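Local coordinates for BH2621 protein (Bacillus halodurans, PDB 2QML) that is of unknown function but belongs to the GNAT acetyltransferase family and probably transfers acyl groups to an amino group, perhaps in siderophore biosynthesis, at residues K20-M34 against T71-W85. Numbering follows the deposited sequence.
Sequences KKLSFRHVTMDDVDM and TLMVGAINGVPMSYW
F24 and G75 meet as a non-hydrogen-bonded pair where strand 20-26 runs antiparallel to strand 71-77, neighbours in the mixed sheet of the GNAT fold. G75, lacking a side chain, lets the phenyl ring lie across its backbone: G75 CA sits over one face of the F24 ring, 4.1 Å from its centroid, in a CH-pi contact. With CG beside its own backbone N (chi1 -74°), F24 reaches past G75 to the next strand and sets its edge against the face of W85, planes at 59°. W85 NE1 donates a hydrogen bond to S83 OG (2.8 Å), close to the indole plane, which helps hold the ring's rotation, and L126 of helix 123-135 packs on both aromatics.

The other sheet face carries S23, R25, V74 and A76. R25 extends alongside V74, whose CG2 lies against one face of the guanidinium, toward its rim, while NH1 and NH2 grip D31 end-on, one carboxylate oxygen each. D31 OD2 also accepts T28 N, tying the loop after the strand to this arginine. V27 CG2 meets V74 CG2 at 3.6 Å, two beta-branched side chains in apolar contact. At the type I' turn, where N78 readily adopts positive phi, N78 OD1 accepts a hydrogen bond from K21 N, 2.9 Å long and nearly straight at 172°.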
loop_
_atom_site.group_PDB
_atom_site.type_symbol
_atom_site.label_atom_id
_atom_site.label_comp_id
_atom_site.label_asym_id
_atom_site.label_seq_id
_atom_site.Cartn_x
_atom_site.Cartn_y
_atom_site.Cartn_z
ATOM N N LYS A 20 9.423 16.983 -1.900
ATOM C CA LYS A 20 9.827 16.167 -0.786
ATOM C C LYS A 20 10.649 14.977 -1.249
ATOM O O LYS A 20 10.535 14.518 -2.389
ATOM C CB LYS A 20 8.619 15.563 -0.090
ATOM C CG LYS A 20 7.562 16.485 0.416
ATOM C CD LYS A 20 8.038 17.324 1.536
ATOM C CE LYS A 20 6.892 18.206 1.963
ATOM N NZ LYS A 20 7.404 19.128 2.963
ATOM N N LYS A 21 11.475 14.477 -0.331
ATOM C CA LYS A 21 12.214 13.232 -0.479
ATOM C C LYS A 21 11.303 12.129 0.041
ATOM O O LYS A 21 10.826 12.223 1.173
ATOM C CB LYS A 21 13.505 13.329 0.344
ATOM C CG LYS A 21 14.256 12.092 0.634
ATOM C CD LYS A 21 15.380 12.378 1.697
ATOM C CE LYS A 21 16.110 13.696 1.423
ATOM N NZ LYS A 21 17.372 13.842 2.276
ATOM N N LEU A 22 11.051 11.125 -0.790
ATOM C CA LEU A 22 10.257 9.967 -0.415
ATOM C C LEU A 22 11.205 8.798 -0.273
ATOM O O LEU A 22 11.987 8.496 -1.168
ATOM C CB LEU A 22 9.238 9.622 -1.482
ATOM C CG LEU A 22 8.385 10.772 -2.033
ATOM C CD1 LEU A 22 7.352 10.188 -2.996
ATOM C CD2 LEU A 22 7.770 11.577 -0.921
ATOM N N SER A 23 11.146 8.138 0.859
ATOM C CA SER A 23 11.992 6.955 1.007
ATOM C C SER A 23 11.247 5.811 1.687
ATOM O O SER A 23 10.449 5.979 2.615
ATOM C CB SER A 23 13.272 7.249 1.718
ATOM O OG SER A 23 13.085 7.854 2.936
ATOM N N PHE A 24 11.513 4.647 1.134
ATOM C CA PHE A 24 10.868 3.394 1.550
ATOM C C PHE A 24 11.911 2.368 1.941
ATOM O O PHE A 24 12.850 2.094 1.176
ATOM C CB PHE A 24 10.050 2.832 0.406
ATOM C CG PHE A 24 8.774 3.565 0.120
ATOM C CD1 PHE A 24 8.804 4.776 -0.553
ATOM C CD2 PHE A 24 7.555 3.014 0.426
ATOM C CE1 PHE A 24 7.613 5.456 -0.882
ATOM C CE2 PHE A 24 6.349 3.697 0.123
ATOM C CZ PHE A 24 6.393 4.907 -0.506
ATOM N N ARG A 25 11.761 1.786 3.116
ATOM C CA ARG A 25 12.685 0.805 3.625
ATOM C C ARG A 25 11.928 -0.386 4.141
ATOM O O ARG A 25 10.765 -0.287 4.484
ATOM C CB ARG A 25 13.542 1.390 4.755
ATOM C CG ARG A 25 12.801 1.860 6.007
ATOM C CD ARG A 25 13.712 2.112 7.162
ATOM N NE ARG A 25 13.015 2.585 8.356
ATOM C CZ ARG A 25 12.414 1.784 9.226
ATOM N NH1 ARG A 25 12.343 0.504 8.994
ATOM N NH2 ARG A 25 11.817 2.282 10.297
ATOM N N HIS A 26 12.629 -1.496 4.240
ATOM C CA HIS A 26 12.074 -2.701 4.828
ATOM C C HIS A 26 11.811 -2.478 6.299
ATOM O O HIS A 26 12.595 -1.859 7.034
ATOM C CB HIS A 26 12.983 -3.923 4.654
ATOM C CG HIS A 26 13.045 -4.438 3.254
ATOM N ND1 HIS A 26 13.992 -5.341 2.847
ATOM C CD2 HIS A 26 12.383 -4.066 2.130
ATOM C CE1 HIS A 26 13.835 -5.596 1.557
ATOM N NE2 HIS A 26 12.855 -4.846 1.094
ATOM N N VAL A 27 10.647 -2.950 6.720
ATOM C CA VAL A 27 10.340 -2.993 8.122
ATOM C C VAL A 27 11.290 -4.022 8.839
ATOM O O VAL A 27 11.709 -5.048 8.265
ATOM C CB VAL A 27 8.865 -3.369 8.320
ATOM C CG1 VAL A 27 8.574 -3.782 9.775
ATOM C CG2 VAL A 27 7.908 -2.246 7.814
ATOM N N THR A 28 11.600 -3.739 10.096
ATOM C CA THR A 28 12.332 -4.627 10.968
ATOM C C THR A 28 11.617 -4.705 12.308
ATOM O O THR A 28 10.733 -3.928 12.584
ATOM C CB THR A 28 13.817 -4.193 11.228
ATOM O OG1 THR A 28 13.858 -3.099 12.142
ATOM C CG2 THR A 28 14.478 -3.807 9.925
HETATM N N MSE A 29 12.052 -5.614 13.170
HETATM C CA MSE A 29 11.464 -5.752 14.514
HETATM C C MSE A 29 11.697 -4.536 15.391
HETATM O O MSE A 29 10.951 -4.338 16.363
HETATM C CB MSE A 29 11.934 -7.038 15.216
HETATM C CG MSE A 29 11.379 -8.323 14.599
HETATM SE SE MSE A 29 9.446 -8.425 14.670
HETATM C CE MSE A 29 9.193 -8.528 16.619
ATOM N N ASP A 30 12.669 -3.688 15.036
ATOM C CA ASP A 30 12.871 -2.435 15.756
ATOM C C ASP A 30 11.739 -1.457 15.541
ATOM O O ASP A 30 11.645 -0.469 16.254
ATOM C CB ASP A 30 14.164 -1.733 15.328
ATOM C CG ASP A 30 15.432 -2.493 15.730
ATOM O OD1 ASP A 30 15.402 -3.290 16.712
ATOM O OD2 ASP A 30 16.454 -2.239 15.032
ATOM N N ASP A 31 10.886 -1.706 14.558
ATOM C CA ASP A 31 9.774 -0.832 14.256
ATOM C C ASP A 31 8.509 -1.197 14.985
ATOM O O ASP A 31 7.528 -0.488 14.825
ATOM C CB ASP A 31 9.464 -0.902 12.774
ATOM C CG ASP A 31 10.624 -0.477 11.915
ATOM O OD1 ASP A 31 11.379 0.416 12.341
ATOM O OD2 ASP A 31 10.726 -1.043 10.809
ATOM N N VAL A 32 8.563 -2.208 15.842
ATOM C CA VAL A 32 7.332 -2.739 16.426
ATOM C C VAL A 32 6.587 -1.726 17.276
ATOM O O VAL A 32 5.352 -1.694 17.190
ATOM C CB VAL A 32 7.569 -4.083 17.190
ATOM C CG1 VAL A 32 8.365 -3.897 18.444
ATOM C CG2 VAL A 32 6.181 -4.745 17.488
ATOM N N ASP A 33 7.271 -0.944 18.100
ATOM C CA ASP A 33 6.564 0.027 18.936
ATOM C C ASP A 33 5.873 1.114 18.090
ATOM O O ASP A 33 4.740 1.525 18.377
ATOM C CB ASP A 33 7.509 0.652 19.971
ATOM C CG ASP A 33 8.155 -0.391 20.878
ATOM O OD1 ASP A 33 7.472 -1.176 21.519
ATOM O OD2 ASP A 33 9.381 -0.436 20.927
HETATM N N MSE A 34 6.574 1.607 17.087
HETATM C CA MSE A 34 6.034 2.628 16.223
HETATM C C MSE A 34 4.839 2.113 15.443
HETATM O O MSE A 34 3.808 2.776 15.376
HETATM C CB MSE A 34 7.109 3.114 15.239
HETATM C CG MSE A 34 6.606 4.143 14.245
HETATM SE SE MSE A 34 8.099 4.861 13.219
HETATM C CE MSE A 34 8.552 3.365 12.150
ATOM N N THR A 71 6.329 -8.167 1.177
ATOM C CA THR A 71 7.350 -7.245 1.653
ATOM C C THR A 71 6.646 -6.177 2.465
ATOM O O THR A 71 5.656 -5.611 1.997
ATOM C CB THR A 71 8.102 -6.548 0.493
ATOM O OG1 THR A 71 8.625 -7.563 -0.347
ATOM C CG2 THR A 71 9.244 -5.656 0.995
ATOM N N LEU A 72 7.100 -5.962 3.701
ATOM C CA LEU A 72 6.602 -4.895 4.578
ATOM C C LEU A 72 7.542 -3.728 4.511
ATOM O O LEU A 72 8.772 -3.907 4.721
ATOM C CB LEU A 72 6.508 -5.349 6.027
ATOM C CG LEU A 72 5.259 -6.163 6.391
ATOM C CD1 LEU A 72 5.008 -7.369 5.467
ATOM C CD2 LEU A 72 5.373 -6.611 7.853
HETATM N N MSE A 73 6.996 -2.533 4.293
HETATM C CA MSE A 73 7.829 -1.339 4.248
HETATM C C MSE A 73 7.272 -0.165 5.017
HETATM O O MSE A 73 6.042 -0.019 5.203
HETATM C CB MSE A 73 8.043 -0.888 2.800
HETATM C CG MSE A 73 8.435 -1.996 1.858
HETATM SE SE MSE A 73 8.771 -1.288 0.095
HETATM C CE MSE A 73 10.679 -1.058 0.136
ATOM N N VAL A 74 8.197 0.702 5.427
ATOM C CA VAL A 74 7.896 1.957 6.045
ATOM C C VAL A 74 8.160 2.975 4.952
ATOM O O VAL A 74 9.252 2.920 4.333
ATOM C CB VAL A 74 8.802 2.236 7.226
ATOM C CG1 VAL A 74 8.738 3.745 7.611
ATOM C CG2 VAL A 74 8.389 1.328 8.376
ATOM N N GLY A 75 7.253 3.925 4.722
ATOM C CA GLY A 75 7.467 5.028 3.821
ATOM C C GLY A 75 7.628 6.321 4.649
ATOM O O GLY A 75 6.931 6.528 5.645
ATOM N N ALA A 76 8.575 7.155 4.236
ATOM C CA ALA A 76 8.938 8.363 4.932
ATOM C C ALA A 76 8.962 9.579 4.011
ATOM O O ALA A 76 9.188 9.449 2.805
ATOM C CB ALA A 76 10.322 8.174 5.606
ATOM N N ILE A 77 8.698 10.751 4.580
ATOM C CA ILE A 77 8.752 12.003 3.846
ATOM C C ILE A 77 9.795 12.828 4.563
ATOM O O ILE A 77 9.686 13.084 5.761
ATOM C CB ILE A 77 7.399 12.717 3.794
ATOM C CG1 ILE A 77 6.354 11.828 3.106
ATOM C CG2 ILE A 77 7.546 14.065 3.074
ATOM C CD1 ILE A 77 4.913 12.338 3.265
ATOM N N ASN A 78 10.845 13.178 3.834
ATOM C CA ASN A 78 11.972 13.897 4.389
ATOM C C ASN A 78 12.538 13.201 5.621
ATOM O O ASN A 78 12.875 13.831 6.634
ATOM C CB ASN A 78 11.595 15.344 4.674
ATOM C CG ASN A 78 11.513 16.182 3.414
ATOM O OD1 ASN A 78 11.821 15.743 2.302
ATOM N ND2 ASN A 78 11.162 17.426 3.605
ATOM N N GLY A 79 12.596 11.875 5.510
ATOM C CA GLY A 79 13.115 11.025 6.547
ATOM C C GLY A 79 12.202 10.638 7.681
ATOM O O GLY A 79 12.524 9.712 8.395
ATOM N N VAL A 80 11.051 11.326 7.823
ATOM C CA VAL A 80 10.126 11.040 8.909
ATOM C C VAL A 80 9.216 9.894 8.502
ATOM O O VAL A 80 8.511 10.013 7.534
ATOM C CB VAL A 80 9.292 12.282 9.308
ATOM C CG1 VAL A 80 8.289 11.915 10.399
ATOM C CG2 VAL A 80 10.203 13.533 9.746
ATOM N N PRO A 81 9.253 8.787 9.236
ATOM C CA PRO A 81 8.455 7.611 8.898
ATOM C C PRO A 81 6.985 7.907 9.197
ATOM O O PRO A 81 6.654 8.430 10.264
ATOM C CB PRO A 81 8.978 6.541 9.825
ATOM C CG PRO A 81 9.605 7.321 10.971
ATOM C CD PRO A 81 10.006 8.635 10.488
HETATM N N MSE A 82 6.094 7.632 8.263
HETATM C CA MSE A 82 4.677 7.995 8.469
HETATM C C MSE A 82 3.659 7.118 7.721
HETATM O O MSE A 82 2.474 7.383 7.734
HETATM C CB MSE A 82 4.493 9.493 8.141
HETATM C CG MSE A 82 5.168 10.004 6.853
HETATM SE SE MSE A 82 4.663 9.098 5.216
HETATM C CE MSE A 82 2.820 9.784 5.102
ATOM N N SER A 83 4.129 6.019 7.141
ATOM C CA SER A 83 3.270 5.120 6.393
ATOM C C SER A 83 3.802 3.686 6.414
ATOM O O SER A 83 5.010 3.427 6.525
ATOM C CB SER A 83 3.072 5.650 4.969
ATOM O OG SER A 83 4.294 5.731 4.283
ATOM N N TYR A 84 2.881 2.755 6.327
ATOM C CA TYR A 84 3.163 1.329 6.375
ATOM C C TYR A 84 2.530 0.715 5.123
ATOM O O TYR A 84 1.401 1.061 4.760
ATOM C CB TYR A 84 2.686 0.710 7.703
ATOM C CG TYR A 84 2.665 -0.806 7.766
ATOM C CD1 TYR A 84 3.816 -1.551 8.070
ATOM C CD2 TYR A 84 1.494 -1.507 7.534
ATOM C CE1 TYR A 84 3.787 -2.936 8.151
ATOM C CE2 TYR A 84 1.466 -2.868 7.632
ATOM C CZ TYR A 84 2.627 -3.574 7.909
ATOM O OH TYR A 84 2.590 -4.937 7.990
ATOM N N TRP A 85 3.252 -0.238 4.557
ATOM C CA TRP A 85 2.925 -0.829 3.286
ATOM C C TRP A 85 3.174 -2.328 3.302
ATOM O O TRP A 85 4.188 -2.814 3.835
ATOM C CB TRP A 85 3.770 -0.185 2.146
ATOM C CG TRP A 85 3.748 1.298 2.158
ATOM C CD1 TRP A 85 4.406 2.129 3.045
ATOM C CD2 TRP A 85 2.965 2.139 1.325
ATOM N NE1 TRP A 85 4.112 3.379 2.782
ATOM C CE2 TRP A 85 3.210 3.469 1.761
ATOM C CE3 TRP A 85 2.087 1.925 0.258
ATOM C CZ2 TRP A 85 2.618 4.580 1.158
ATOM C CZ3 TRP A 85 1.530 3.022 -0.361
ATOM C CH2 TRP A 85 1.789 4.327 0.097
HETATM O O HOH W 1 12.257 10.446 3.104
#